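PDB 5O9J: transcription initiation factor IIB,Transcription initiation factor IIB from Methanocaldococcus jannaschii, which probably catalyses its own excision by protein splicing, being the HINT-fold mini-intein that interrupts this archaeal transcription factor. Local coordinates for residues A[43-49]-A[68-74]; A[54-59]-A[168-173]; A[76-81]-A[153-157]; A[98-102]-A[114-120]. The contacts are given in a common frame with arbitrary orientation. Numbering follows the deposited sequence.

Contact 1: A[43-49]-A[68-74]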
loop_
_atom_site.group_PDB
_atom_site.type_symbol
_atom_site.label_atom_id
_atom_site.label_comp_id
_atom_site.label_asym_id
_atom_site.label_seq_id
_atom_site.Cartn_x
_atom_site.Cartn_y
_atom_site.Cartn_z
ATOM N N ILE A 43 13.379 6.248 -13.622
ATOM C CA ILE A 43 12.118 6.962 -13.472
ATOM C C ILE A 43 11.850 7.292 -12.011
ATOM O O ILE A 43 10.922 8.037 -11.694
ATOM C CB ILE A 43 10.939 6.143 -14.029
ATOM C CG1 ILE A 43 10.937 4.737 -13.419
ATOM C CG2 ILE A 43 11.017 6.072 -15.548
ATOM C CD1 ILE A 43 9.800 3.854 -13.905
ATOM N N LEU A 44 12.682 6.741 -11.130
ATOM C CA LEU A 44 12.503 6.877 -9.689
ATOM C C LEU A 44 13.146 8.128 -9.104
ATOM O O LEU A 44 14.360 8.307 -9.197
ATOM C CB LEU A 44 13.074 5.652 -8.975
ATOM C CG LEU A 44 12.110 4.600 -8.431
ATOM C CD1 LEU A 44 12.837 3.752 -7.399
ATOM C CD2 LEU A 44 10.861 5.242 -7.831
ATOM N N GLU A 45 12.320 8.974 -8.493
ATOM C CA GLU A 45 12.769 10.131 -7.720
ATOM C C GLU A 45 12.761 9.784 -6.234
ATOM O O GLU A 45 11.706 9.487 -5.687
ATOM C CB GLU A 45 11.854 11.325 -7.967
ATOM C CG GLU A 45 12.502 12.552 -8.575
ATOM C CD GLU A 45 11.463 13.597 -8.988
ATOM O OE1 GLU A 45 10.339 13.209 -9.386
ATOM O OE2 GLU A 45 11.767 14.806 -8.906
ATOM N N ILE A 46 13.918 9.827 -5.584
ATOM C CA ILE A 46 14.016 9.421 -4.190
ATOM C C ILE A 46 14.528 10.545 -3.313
ATOM O O ILE A 46 15.556 11.150 -3.609
ATOM C CB ILE A 46 14.954 8.216 -4.029
ATOM C CG1 ILE A 46 14.434 7.028 -4.835
ATOM C CG2 ILE A 46 15.111 7.853 -2.561
ATOM C CD1 ILE A 46 15.527 6.062 -5.250
ATOM N N ALA A 47 13.814 10.824 -2.229
ATOM C CA ALA A 47 14.271 11.794 -1.240
ATOM C C ALA A 47 14.394 11.127 0.099
ATOM O O ALA A 47 13.487 10.409 0.516
ATOM C CB ALA A 47 13.315 12.976 -1.147
ATOM N N LYS A 48 15.508 11.353 0.779
ATOM C CA LYS A 48 15.623 10.900 2.153
ATOM C C LYS A 48 14.932 11.948 3.014
ATOM O O LYS A 48 14.937 13.126 2.666
ATOM C CB LYS A 48 17.084 10.701 2.562
ATOM C CG LYS A 48 17.590 11.711 3.573
ATOM C CD LYS A 48 18.505 11.029 4.570
ATOM C CE LYS A 48 18.841 11.937 5.748
ATOM N NZ LYS A 48 19.639 11.213 6.783
ATOM N N CYS A 49 14.312 11.528 4.115
ATOM C CA CYS A 49 13.579 12.470 4.957
ATOM C C CYS A 49 13.845 12.290 6.455
ATOM O O CYS A 49 14.338 11.250 6.899
ATOM C CB CYS A 49 12.076 12.365 4.679
ATOM S SG CYS A 49 11.354 10.739 4.976
ATOM N N VAL A 68 10.210 6.620 8.868
ATOM C CA VAL A 68 10.382 6.520 7.422
ATOM C C VAL A 68 11.772 7.061 7.094
ATOM O O VAL A 68 12.140 8.147 7.543
ATOM C CB VAL A 68 9.304 7.310 6.663
ATOM C CG1 VAL A 68 9.528 7.233 5.139
ATOM C CG2 VAL A 68 7.908 6.792 7.040
ATOM N N SER A 69 12.558 6.303 6.339
ATOM C CA SER A 69 13.926 6.724 6.048
ATOM C C SER A 69 13.981 7.570 4.784
ATOM O O SER A 69 14.704 8.559 4.724
ATOM C CB SER A 69 14.842 5.512 5.910
ATOM O OG SER A 69 14.325 4.629 4.934
ATOM N N GLU A 70 13.218 7.168 3.773
ATOM C CA GLU A 70 13.160 7.903 2.517
ATOM C C GLU A 70 11.790 7.742 1.862
ATOM O O GLU A 70 11.025 6.831 2.198
ATOM C CB GLU A 70 14.271 7.436 1.562
ATOM C CG GLU A 70 14.207 5.957 1.221
ATOM C CD GLU A 70 15.324 5.481 0.296
ATOM O OE1 GLU A 70 16.461 6.009 0.372
ATOM O OE2 GLU A 70 15.051 4.562 -0.509
ATOM N N VAL A 71 11.467 8.644 0.943
ATOM C CA VAL A 71 10.237 8.532 0.171
ATOM C C VAL A 71 10.591 8.597 -1.301
ATOM O O VAL A 71 11.666 9.073 -1.665
ATOM C CB VAL A 71 9.222 9.645 0.498
ATOM C CG1 VAL A 71 8.873 9.646 1.992
ATOM C CG2 VAL A 71 9.768 11.001 0.075
ATOM N N SER A 72 9.692 8.119 -2.148
ATOM C CA SER A 72 9.961 8.160 -3.570
ATOM C C SER A 72 8.666 8.138 -4.360
ATOM O O SER A 72 7.596 7.846 -3.821
ATOM C CB SER A 72 10.873 6.993 -3.979
ATOM O OG SER A 72 10.183 5.759 -4.001
ATOM N N ARG A 73 8.775 8.473 -5.639
ATOM C CA ARG A 73 7.658 8.451 -6.564
ATOM C C ARG A 73 8.197 8.095 -7.941
ATOM O O ARG A 73 9.385 8.290 -8.212
ATOM C CB ARG A 73 6.942 9.803 -6.602
ATOM C CG ARG A 73 7.788 10.924 -7.236
ATOM C CD ARG A 73 7.124 12.301 -7.179
ATOM N NE ARG A 73 8.042 13.348 -7.641
ATOM C CZ ARG A 73 7.787 14.655 -7.590
ATOM N NH1 ARG A 73 6.639 15.091 -7.091
ATOM N NH2 ARG A 73 8.686 15.529 -8.034
ATOM N N HIS A 74 7.329 7.568 -8.802
ATOM C CA HIS A 74 7.665 7.358 -10.208
ATOM C C HIS A 74 6.395 7.447 -11.037
ATOM O O HIS A 74 5.298 7.213 -10.516
ATOM C CB HIS A 74 8.380 6.017 -10.422
ATOM C CG HIS A 74 7.603 4.819 -9.953
ATOM N ND1 HIS A 74 6.758 4.104 -10.775
ATOM C CD2 HIS A 74 7.571 4.205 -8.747
ATOM C CE1 HIS A 74 6.227 3.115 -10.098
ATOM N NE2 HIS A 74 6.693 3.136 -8.863
#
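A47 and V71 make the apolar centre of this antiparallel strand pair in the mostly beta HINT fold of the intein. A47 CB lies 4.2 Å from V71 CG2, and I28, I31 and I32 of helix 24-33 close over that face. C49 continues the patch, its SG 4.0 Å from both V68 CG1 and V71 CG1. On the face bearing I46 and S72, I46 CG1 packs on S72 CB at 3.7 Å. The backbones alternate as an antiparallel ladder should: A47 and V71 form a hydrogen-bonded pair (A47 N to V71 O 2.8 Å, V71 N to A47 O 2.7 Å), as do E45 and R73, while at K48 and E70 the CA atoms close to 3.9 Å. Beyond the bridges, C49 N still reaches S69 O at 3.1 Å. At the other end L44 CD2 leans on H74 CD2, 3.6 Å away, meeting the imidazole obliquely. The polar edge belongs to E45 and R73. Their side chains bend together on the helix side of the sheet, where R73 NH1 forms its main salt bridge with D29. Facing the edge of the guanidinium, E45 OE1 takes R73 NE at 2.9 Å and R73 NH2 at 3.2 Å.

Contact 2: A[54-59]-A[168-173]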
loop_
_atom_site.group_PDB
_atom_site.type_symbol
_atom_site.label_atom_id
_atom_site.label_comp_id
_atom_site.label_asym_id
_atom_site.label_seq_id
_atom_site.Cartn_x
_atom_site.Cartn_y
_atom_site.Cartn_z
ATOM N N VAL A 54 5.349 6.608 10.175
ATOM C CA VAL A 54 4.072 6.105 9.687
ATOM C C VAL A 54 3.632 4.900 10.523
ATOM O O VAL A 54 4.463 4.244 11.166
ATOM C CB VAL A 54 4.166 5.724 8.197
ATOM C CG1 VAL A 54 5.006 4.462 8.010
ATOM C CG2 VAL A 54 2.782 5.574 7.572
ATOM N N ILE A 55 2.333 4.620 10.536
ATOM C CA ILE A 55 1.837 3.432 11.224
ATOM C C ILE A 55 2.249 2.199 10.446
ATOM O O ILE A 55 1.980 2.086 9.258
ATOM C CB ILE A 55 0.304 3.430 11.392
ATOM C CG1 ILE A 55 -0.127 4.554 12.326
ATOM C CG2 ILE A 55 -0.170 2.079 11.940
ATOM C CD1 ILE A 55 0.505 4.476 13.719
ATOM N N ALA A 56 2.922 1.284 11.120
ATOM C CA ALA A 56 3.352 0.062 10.489
ATOM C C ALA A 56 3.324 -1.066 11.497
ATOM O O ALA A 56 3.261 -0.836 12.700
ATOM C CB ALA A 56 4.744 0.223 9.907
ATOM N N PHE A 57 3.374 -2.285 10.986
ATOM C CA PHE A 57 3.444 -3.488 11.798
ATOM C C PHE A 57 4.903 -3.909 11.981
ATOM O O PHE A 57 5.527 -4.415 11.050
ATOM C CB PHE A 57 2.647 -4.591 11.123
ATOM C CG PHE A 57 2.574 -5.831 11.910
ATOM C CD1 PHE A 57 1.627 -5.985 12.924
ATOM C CD2 PHE A 57 3.483 -6.845 11.673
ATOM C CE1 PHE A 57 1.592 -7.155 13.645
ATOM C CE2 PHE A 57 3.444 -7.985 12.389
ATOM C CZ PHE A 57 2.502 -8.174 13.373
ATOM N N ASN A 58 5.460 -3.715 13.174
ATOM C CA ASN A 58 6.905 -3.883 13.325
ATOM C C ASN A 58 7.370 -5.319 13.592
ATOM O O ASN A 58 6.554 -6.239 13.702
ATOM C CB ASN A 58 7.436 -2.954 14.427
ATOM C CG ASN A 58 7.001 -3.369 15.842
ATOM O OD1 ASN A 58 6.265 -4.339 16.048
ATOM N ND2 ASN A 58 7.475 -2.619 16.824
ATOM N N SER A 59 8.690 -5.488 13.700
ATOM C CA SER A 59 9.316 -6.795 13.924
ATOM C C SER A 59 8.926 -7.449 15.254
ATOM O O SER A 59 9.094 -8.654 15.430
ATOM C CB SER A 59 10.844 -6.668 13.854
ATOM O OG SER A 59 11.264 -6.181 12.589
ATOM N N ASN A 168 13.010 -2.113 9.335
ATOM C CA ASN A 168 12.601 -2.969 10.451
ATOM C C ASN A 168 11.089 -3.184 10.521
ATOM O O ASN A 168 10.538 -3.433 11.600
ATOM C CB ASN A 168 13.101 -2.389 11.780
ATOM C CG ASN A 168 14.608 -2.195 11.802
ATOM O OD1 ASN A 168 15.360 -3.025 11.288
ATOM N ND2 ASN A 168 15.057 -1.089 12.388
ATOM N N ALA A 169 10.427 -3.088 9.370
ATOM C CA ALA A 169 8.995 -3.350 9.282
ATOM C C ALA A 169 8.628 -3.738 7.857
ATOM O O ALA A 169 7.895 -4.699 7.639
ATOM C CB ALA A 169 8.191 -2.139 9.737
ATOM N N GLU A 170 9.151 -2.980 6.897
ATOM C CA GLU A 170 8.942 -3.242 5.474
ATOM C C GLU A 170 7.468 -3.467 5.110
ATOM O O GLU A 170 7.138 -4.283 4.252
ATOM C CB GLU A 170 9.797 -4.431 5.036
ATOM C CG GLU A 170 11.293 -4.158 5.172
ATOM C CD GLU A 170 12.154 -5.195 4.476
ATOM O OE1 GLU A 170 11.587 -6.061 3.773
ATOM O OE2 GLU A 170 13.397 -5.136 4.623
ATOM N N ASN A 171 6.597 -2.735 5.796
ATOM C CA ASN A 171 5.191 -2.608 5.448
ATOM C C ASN A 171 4.735 -1.246 5.947
ATOM O O ASN A 171 5.477 -0.567 6.661
ATOM C CB ASN A 171 4.337 -3.726 6.064
ATOM C CG ASN A 171 4.245 -3.624 7.578
ATOM O OD1 ASN A 171 3.478 -2.824 8.111
ATOM N ND2 ASN A 171 5.043 -4.424 8.276
ATOM N N PHE A 172 3.540 -0.823 5.555
ATOM C CA PHE A 172 2.899 0.292 6.236
ATOM C C PHE A 172 1.401 0.282 6.000
ATOM O O PHE A 172 0.884 -0.399 5.104
ATOM C CB PHE A 172 3.507 1.648 5.827
ATOM C CG PHE A 172 3.446 1.944 4.357
ATOM C CD1 PHE A 172 2.348 2.588 3.806
ATOM C CD2 PHE A 172 4.510 1.619 3.534
ATOM C CE1 PHE A 172 2.304 2.874 2.446
ATOM C CE2 PHE A 172 4.484 1.911 2.185
ATOM C CZ PHE A 172 3.377 2.535 1.635
ATOM N N VAL A 173 0.703 1.026 6.839
ATOM C CA VAL A 173 -0.738 1.100 6.773
ATOM C C VAL A 173 -1.116 2.295 5.923
ATOM O O VAL A 173 -0.606 3.391 6.147
ATOM C CB VAL A 173 -1.346 1.219 8.179
ATOM C CG1 VAL A 173 -2.772 1.650 8.098
ATOM C CG2 VAL A 173 -1.205 -0.108 8.925
#
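N171 lays its amide alongside the backbone of F57 and imitates a strand partner: OD1 accepts from F57 N at 2.9 Å, and ND2 donates to F57 O at 2.8 Å. Its p rotamer swings the carboxamide across to fill the place of a main-chain pair, and the same ND2 makes a weak bond to A169 O, two residues back. One regular backbone bond follows, V173 N to I55 O at 2.9 Å. The strand axes, 4.7 Å apart at closest, then diverge at 124°, so the two cross rather than form a ladder. The small A56 sits at the crossing, its CB 4.2 Å from A169 CB and 3.4 Å from N171 O, a buried carbonyl without a polar partner. V54 CG1 touches F172 CB and I55 CG2 touches V173 CG2, each at 3.9 Å. At the far end S59 OG lies 3.0 Å from N168 O. N168 and E170 both have positive phi, which coils the chain before it straightens at N171. Strand 52-57 is thereby joined to another sheet; the turn N168-E170 and the strand begun by N171 match the block F motif expected near the C-terminus of inteins.

Contact 3: A[76-81]-A[153-157]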
loop_
_atom_site.group_PDB
_atom_site.type_symbol
_atom_site.label_atom_id
_atom_site.label_comp_id
_atom_site.label_asym_id
_atom_site.label_seq_id
_atom_site.Cartn_x
_atom_site.Cartn_y
_atom_site.Cartn_z
ATOM N N VAL A 76 3.475 6.433 -13.567
ATOM C CA VAL A 76 2.824 5.178 -13.906
ATOM C C VAL A 76 1.650 5.426 -14.834
ATOM O O VAL A 76 0.920 6.403 -14.677
ATOM C CB VAL A 76 2.336 4.429 -12.649
ATOM C CG1 VAL A 76 3.493 3.736 -11.972
ATOM C CG2 VAL A 76 1.673 5.391 -11.688
ATOM N N SER A 77 1.468 4.528 -15.793
ATOM C CA SER A 77 0.434 4.678 -16.812
ATOM C C SER A 77 -0.933 4.204 -16.345
ATOM O O SER A 77 -1.943 4.885 -16.533
ATOM C CB SER A 77 0.826 3.906 -18.074
ATOM O OG SER A 77 -0.329 3.459 -18.762
ATOM N N GLU A 78 -0.962 3.025 -15.738
ATOM C CA GLU A 78 -2.225 2.394 -15.375
ATOM C C GLU A 78 -2.204 1.817 -13.970
ATOM O O GLU A 78 -1.153 1.447 -13.448
ATOM C CB GLU A 78 -2.560 1.279 -16.363
ATOM C CG GLU A 78 -1.527 0.162 -16.369
ATOM C CD GLU A 78 -2.106 -1.172 -16.815
ATOM O OE1 GLU A 78 -3.226 -1.186 -17.373
ATOM O OE2 GLU A 78 -1.442 -2.208 -16.590
ATOM N N MET A 79 -3.377 1.741 -13.361
ATOM C CA MET A 79 -3.531 0.987 -12.134
ATOM C C MET A 79 -4.814 0.196 -12.194
ATOM O O MET A 79 -5.765 0.593 -12.871
ATOM C CB MET A 79 -3.531 1.905 -10.922
ATOM C CG MET A 79 -2.177 2.511 -10.610
ATOM S SD MET A 79 -2.306 3.483 -9.114
ATOM C CE MET A 79 -3.992 4.060 -9.309
ATOM N N PHE A 80 -4.833 -0.928 -11.488
ATOM C CA PHE A 80 -6.014 -1.772 -11.433
ATOM C C PHE A 80 -6.869 -1.361 -10.263
ATOM O O PHE A 80 -6.368 -1.183 -9.155
ATOM C CB PHE A 80 -5.632 -3.244 -11.310
ATOM C CG PHE A 80 -4.955 -3.802 -12.528
ATOM C CD1 PHE A 80 -3.640 -3.471 -12.824
ATOM C CD2 PHE A 80 -5.627 -4.677 -13.370
ATOM C CE1 PHE A 80 -3.012 -3.992 -13.944
ATOM C CE2 PHE A 80 -5.009 -5.199 -14.490
ATOM C CZ PHE A 80 -3.696 -4.853 -14.778
ATOM N N GLU A 81 -8.158 -1.184 -10.509
ATOM C CA GLU A 81 -9.104 -1.023 -9.417
ATOM C C GLU A 81 -9.853 -2.329 -9.213
ATOM O O GLU A 81 -10.594 -2.768 -10.086
ATOM C CB GLU A 81 -10.074 0.120 -9.694
ATOM C CG GLU A 81 -11.044 0.382 -8.569
ATOM C CD GLU A 81 -12.127 1.357 -8.966
ATOM O OE1 GLU A 81 -12.881 1.039 -9.907
ATOM O OE2 GLU A 81 -12.225 2.438 -8.344
ATOM N N LYS A 153 -9.395 -0.888 -15.277
ATOM C CA LYS A 153 -8.119 -0.213 -15.438
ATOM C C LYS A 153 -8.375 1.283 -15.412
ATOM O O LYS A 153 -9.219 1.793 -16.151
ATOM C CB LYS A 153 -7.417 -0.652 -16.717
ATOM C CG LYS A 153 -6.970 -2.105 -16.665
ATOM C CD LYS A 153 -6.087 -2.468 -17.846
ATOM C CE LYS A 153 -5.584 -3.902 -17.741
ATOM N NZ LYS A 153 -4.533 -4.211 -18.753
ATOM N N VAL A 154 -7.674 1.973 -14.518
ATOM C CA VAL A 154 -7.886 3.396 -14.318
ATOM C C VAL A 154 -6.566 4.158 -14.366
ATOM O O VAL A 154 -5.478 3.565 -14.398
ATOM C CB VAL A 154 -8.576 3.696 -12.973
ATOM C CG1 VAL A 154 -9.959 3.073 -12.920
ATOM C CG2 VAL A 154 -7.713 3.208 -11.819
ATOM N N GLU A 155 -6.675 5.480 -14.375
ATOM C CA GLU A 155 -5.505 6.345 -14.343
ATOM C C GLU A 155 -5.175 6.684 -12.912
ATOM O O GLU A 155 -6.086 6.894 -12.101
ATOM C CB GLU A 155 -5.735 7.632 -15.141
ATOM C CG GLU A 155 -7.173 8.196 -15.073
ATOM C CD GLU A 155 -8.207 7.435 -15.899
ATOM O OE1 GLU A 155 -7.918 7.145 -17.073
ATOM O OE2 GLU A 155 -9.288 7.184 -15.335
ATOM N N PRO A 156 -3.874 6.735 -12.590
ATOM C CA PRO A 156 -3.441 7.188 -11.267
ATOM C C PRO A 156 -3.912 8.614 -11.036
ATOM O O PRO A 156 -3.929 9.392 -11.986
ATOM C CB PRO A 156 -1.912 7.107 -11.340
ATOM C CG PRO A 156 -1.627 6.150 -12.442
ATOM C CD PRO A 156 -2.734 6.345 -13.438
ATOM N N THR A 157 -4.303 8.945 -9.810
ATOM C CA THR A 157 -4.811 10.278 -9.508
ATOM C C THR A 157 -3.830 11.369 -9.942
ATOM O O THR A 157 -4.237 12.399 -10.479
ATOM C CB THR A 157 -5.104 10.436 -8.012
ATOM O OG1 THR A 157 -5.962 9.372 -7.578
ATOM C CG2 THR A 157 -5.772 11.775 -7.734
#
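The ring of P156 is the main bump here, and the hollow it fills lies between V76 and M79. P156 CG presses on V76 CG2 at 3.5 Å and on V76 O at 3.4 Å, with M79 CG 4.1 Å away. The thioether bends round it, bringing M79 CE to 3.7 Å from P156 CA, and D6 of strand 5-6 packs on both side chains. A second bump, V154, fits beside M79 and E81: its CG2 is 4.5 Å from M79 CB and its CG1 4.4 Å from E81 CB. On the other face of the sheet K153 runs alongside F80, K153 CE meeting the ring obliquely, 3.5 Å from F80 CE2. There its aliphatic CD also lies 3.2 Å from E78 OE1, and K153 NZ makes a salt bridge to that oxygen at 3.6 Å; the stronger partner of E78 is R94. Between these two layers M79 and V154 form one antiparallel hydrogen-bonded pair, M79 N to V154 O 3.0 Å and V154 N to M79 O 2.9 Å, before the proline carries the chain away. Strand 79-84 thus pairs with the end of the long strand 143-154, a feature of the HINT fold, beside the T93-R94 start of the TxxH sequence of intein block B.

Contact 4: A[98-102]-A[114-120]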
loop_
_atom_site.group_PDB
_atom_site.type_symbol
_atom_site.label_atom_id
_atom_site.label_comp_id
_atom_site.label_asym_id
_atom_site.label_seq_id
_atom_site.Cartn_x
_atom_site.Cartn_y
_atom_site.Cartn_z
ATOM N N VAL A 98 -2.289 -10.482 -4.254
ATOM C CA VAL A 98 -3.263 -10.544 -3.173
ATOM C C VAL A 98 -3.687 -11.982 -2.904
ATOM O O VAL A 98 -3.778 -12.795 -3.826
ATOM C CB VAL A 98 -4.513 -9.700 -3.490
ATOM C CG1 VAL A 98 -4.178 -8.222 -3.457
ATOM C CG2 VAL A 98 -5.077 -10.081 -4.842
ATOM N N PHE A 99 -3.940 -12.293 -1.636
ATOM C CA PHE A 99 -4.370 -13.634 -1.267
ATOM C C PHE A 99 -5.678 -13.980 -1.940
ATOM O O PHE A 99 -6.676 -13.282 -1.777
ATOM C CB PHE A 99 -4.504 -13.765 0.248
ATOM C CG PHE A 99 -3.207 -14.045 0.934
ATOM C CD1 PHE A 99 -2.060 -14.251 0.192
ATOM C CD2 PHE A 99 -3.135 -14.129 2.307
ATOM C CE1 PHE A 99 -0.860 -14.517 0.808
ATOM C CE2 PHE A 99 -1.936 -14.410 2.930
ATOM C CZ PHE A 99 -0.798 -14.594 2.180
ATOM N N THR A 100 -5.650 -15.060 -2.711
ATOM C CA THR A 100 -6.808 -15.511 -3.473
ATOM C C THR A 100 -7.019 -16.998 -3.218
ATOM O O THR A 100 -6.068 -17.725 -2.934
ATOM C CB THR A 100 -6.624 -15.281 -4.994
ATOM O OG1 THR A 100 -5.982 -14.020 -5.224
ATOM C CG2 THR A 100 -7.960 -15.294 -5.716
ATOM N N ILE A 101 -8.256 -17.460 -3.323
ATOM C CA ILE A 101 -8.484 -18.895 -3.310
ATOM C C ILE A 101 -8.300 -19.438 -4.715
ATOM O O ILE A 101 -9.027 -19.089 -5.636
ATOM C CB ILE A 101 -9.873 -19.264 -2.780
ATOM C CG1 ILE A 101 -9.964 -18.886 -1.300
ATOM C CG2 ILE A 101 -10.117 -20.754 -2.962
ATOM C CD1 ILE A 101 -11.185 -19.421 -0.590
ATOM N N ARG A 102 -7.294 -20.277 -4.884
ATOM C CA ARG A 102 -7.027 -20.876 -6.182
ATOM C C ARG A 102 -6.715 -22.333 -5.946
ATOM O O ARG A 102 -5.863 -22.656 -5.119
ATOM C CB ARG A 102 -5.864 -20.174 -6.895
ATOM C CG ARG A 102 -6.207 -18.802 -7.430
ATOM C CD ARG A 102 -7.176 -18.902 -8.594
ATOM N NE ARG A 102 -7.504 -17.592 -9.153
ATOM C CZ ARG A 102 -6.741 -16.939 -10.028
ATOM N NH1 ARG A 102 -7.121 -15.751 -10.482
ATOM N NH2 ARG A 102 -5.594 -17.466 -10.444
ATOM N N LEU A 114 -5.916 -11.710 -11.741
ATOM C CA LEU A 114 -7.199 -11.892 -11.077
ATOM C C LEU A 114 -8.343 -11.861 -12.085
ATOM O O LEU A 114 -8.238 -11.233 -13.138
ATOM C CB LEU A 114 -7.412 -10.816 -10.020
ATOM C CG LEU A 114 -6.546 -10.894 -8.769
ATOM C CD1 LEU A 114 -6.726 -9.622 -7.976
ATOM C CD2 LEU A 114 -6.936 -12.106 -7.941
ATOM N N LYS A 115 -9.434 -12.536 -11.745
ATOM C CA LYS A 115 -10.617 -12.582 -12.593
ATOM C C LYS A 115 -11.865 -12.299 -11.774
ATOM O O LYS A 115 -11.910 -12.614 -10.592
ATOM C CB LYS A 115 -10.728 -13.948 -13.272
ATOM C CG LYS A 115 -9.578 -14.252 -14.223
ATOM C CD LYS A 115 -9.478 -15.739 -14.540
ATOM C CE LYS A 115 -9.177 -16.556 -13.291
ATOM N NZ LYS A 115 -8.805 -17.964 -13.612
ATOM N N VAL A 116 -12.873 -11.696 -12.398
ATOM C CA VAL A 116 -14.170 -11.494 -11.752
ATOM C C VAL A 116 -14.666 -12.837 -11.224
ATOM O O VAL A 116 -14.496 -13.858 -11.884
ATOM C CB VAL A 116 -15.211 -10.881 -12.727
ATOM C CG1 VAL A 116 -16.590 -10.802 -12.077
ATOM C CG2 VAL A 116 -14.760 -9.502 -13.198
ATOM N N GLY A 117 -15.240 -12.849 -10.026
ATOM C CA GLY A 117 -15.648 -14.098 -9.415
ATOM C C GLY A 117 -14.598 -14.722 -8.507
ATOM O O GLY A 117 -14.918 -15.592 -7.688
ATOM N N ASP A 118 -13.345 -14.297 -8.655
ATOM C CA ASP A 118 -12.282 -14.758 -7.760
ATOM C C ASP A 118 -12.629 -14.421 -6.323
ATOM O O ASP A 118 -13.263 -13.401 -6.055
ATOM C CB ASP A 118 -10.935 -14.127 -8.122
ATOM C CG ASP A 118 -10.024 -15.079 -8.871
ATOM O OD1 ASP A 118 -10.174 -16.305 -8.695
ATOM O OD2 ASP A 118 -9.151 -14.599 -9.628
ATOM N N ILE A 119 -12.219 -15.287 -5.404
ATOM C CA ILE A 119 -12.446 -15.055 -3.984
ATOM C C ILE A 119 -11.180 -14.529 -3.318
ATOM O O ILE A 119 -10.174 -15.229 -3.238
ATOM C CB ILE A 119 -12.900 -16.335 -3.256
ATOM C CG1 ILE A 119 -14.218 -16.844 -3.847
ATOM C CG2 ILE A 119 -13.045 -16.075 -1.756
ATOM C CD1 ILE A 119 -14.786 -18.047 -3.115
ATOM N N LEU A 120 -11.239 -13.286 -2.856
ATOM C CA LEU A 120 -10.125 -12.681 -2.146
ATOM C C LEU A 120 -10.266 -12.887 -0.650
ATOM O O LEU A 120 -11.372 -12.958 -0.119
ATOM C CB LEU A 120 -10.026 -11.188 -2.453
ATOM C CG LEU A 120 -9.688 -10.833 -3.899
ATOM C CD1 LEU A 120 -9.373 -9.342 -4.030
ATOM C CD2 LEU A 120 -8.526 -11.679 -4.386
HETATM O O HOH W 1 -11.060 -17.694 -6.363
#
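R102 kinks near its base, chi1 and chi2 both m, then runs out through a t chi3 to D118, chi4 at 82° setting the guanidinium edge-on. R102 NE gives its proton to D118 OD1 at 3.0 Å and R102 NH1 to D118 OD2 at a very short 2.5 Å; NH1 also bonds to E113 O. D118 has chi1 at -103°, between wells, and in this pose OD2 also accepts from K115 N at 3.0 Å, tying the carboxylate across the type II turn K115-D118. G117, at phi 92°, gives that turn its shape. The aliphatic CE of K115 lies over the guanidinium face, 3.6 Å from R102 NH1, with the like charges R102 NH1 and K115 NZ 4.2 Å apart. T100, m at chi1, sends OG1 to V98 O at 2.9 Å and leaves CG2 against I119 O at 3.3 Å. I101 and I119 are both mt, and I101 CD1 meets I119 CG2 at 4.0 Å. V98 CG2 is held by two more mt side chains, 3.6 Å from L114 CD1 and 3.8 Å from L120 CD2. The strands meet through I101 N to I119 O at 2.9 Å, and water 1 bridges I101 O, D118 OD1 and I119 N. F99 leads its ring away to meet H182, by sequence probably the penultimate histidine of the intein (block G), so this junction of the HINT fold backs on its C-terminal splice region.

The four contacts are spread along the curved beta shell of one splicing domain. Contacts 1 and 2 touch, V68 CG2 resting 3.8 Å from V54 CG1. Contact 1 runs on into contact 3 through the single residue between 68-74 and 76-81. Contacts 3 and 4 reach the same sheet through strands 143-154 and 119-123, nearest atoms about 7 Å apart. Contacts 1 and 4 lie on opposite sides of the chain's centre, 32 Å between centres. Contact 4 lies next to H182, the probable block G histidine; contact 3 packs beside T93 and R94 of the probable block B motif. Contact 2 holds strand 171-174, in the same sheet as strand 180-183, which carries H182.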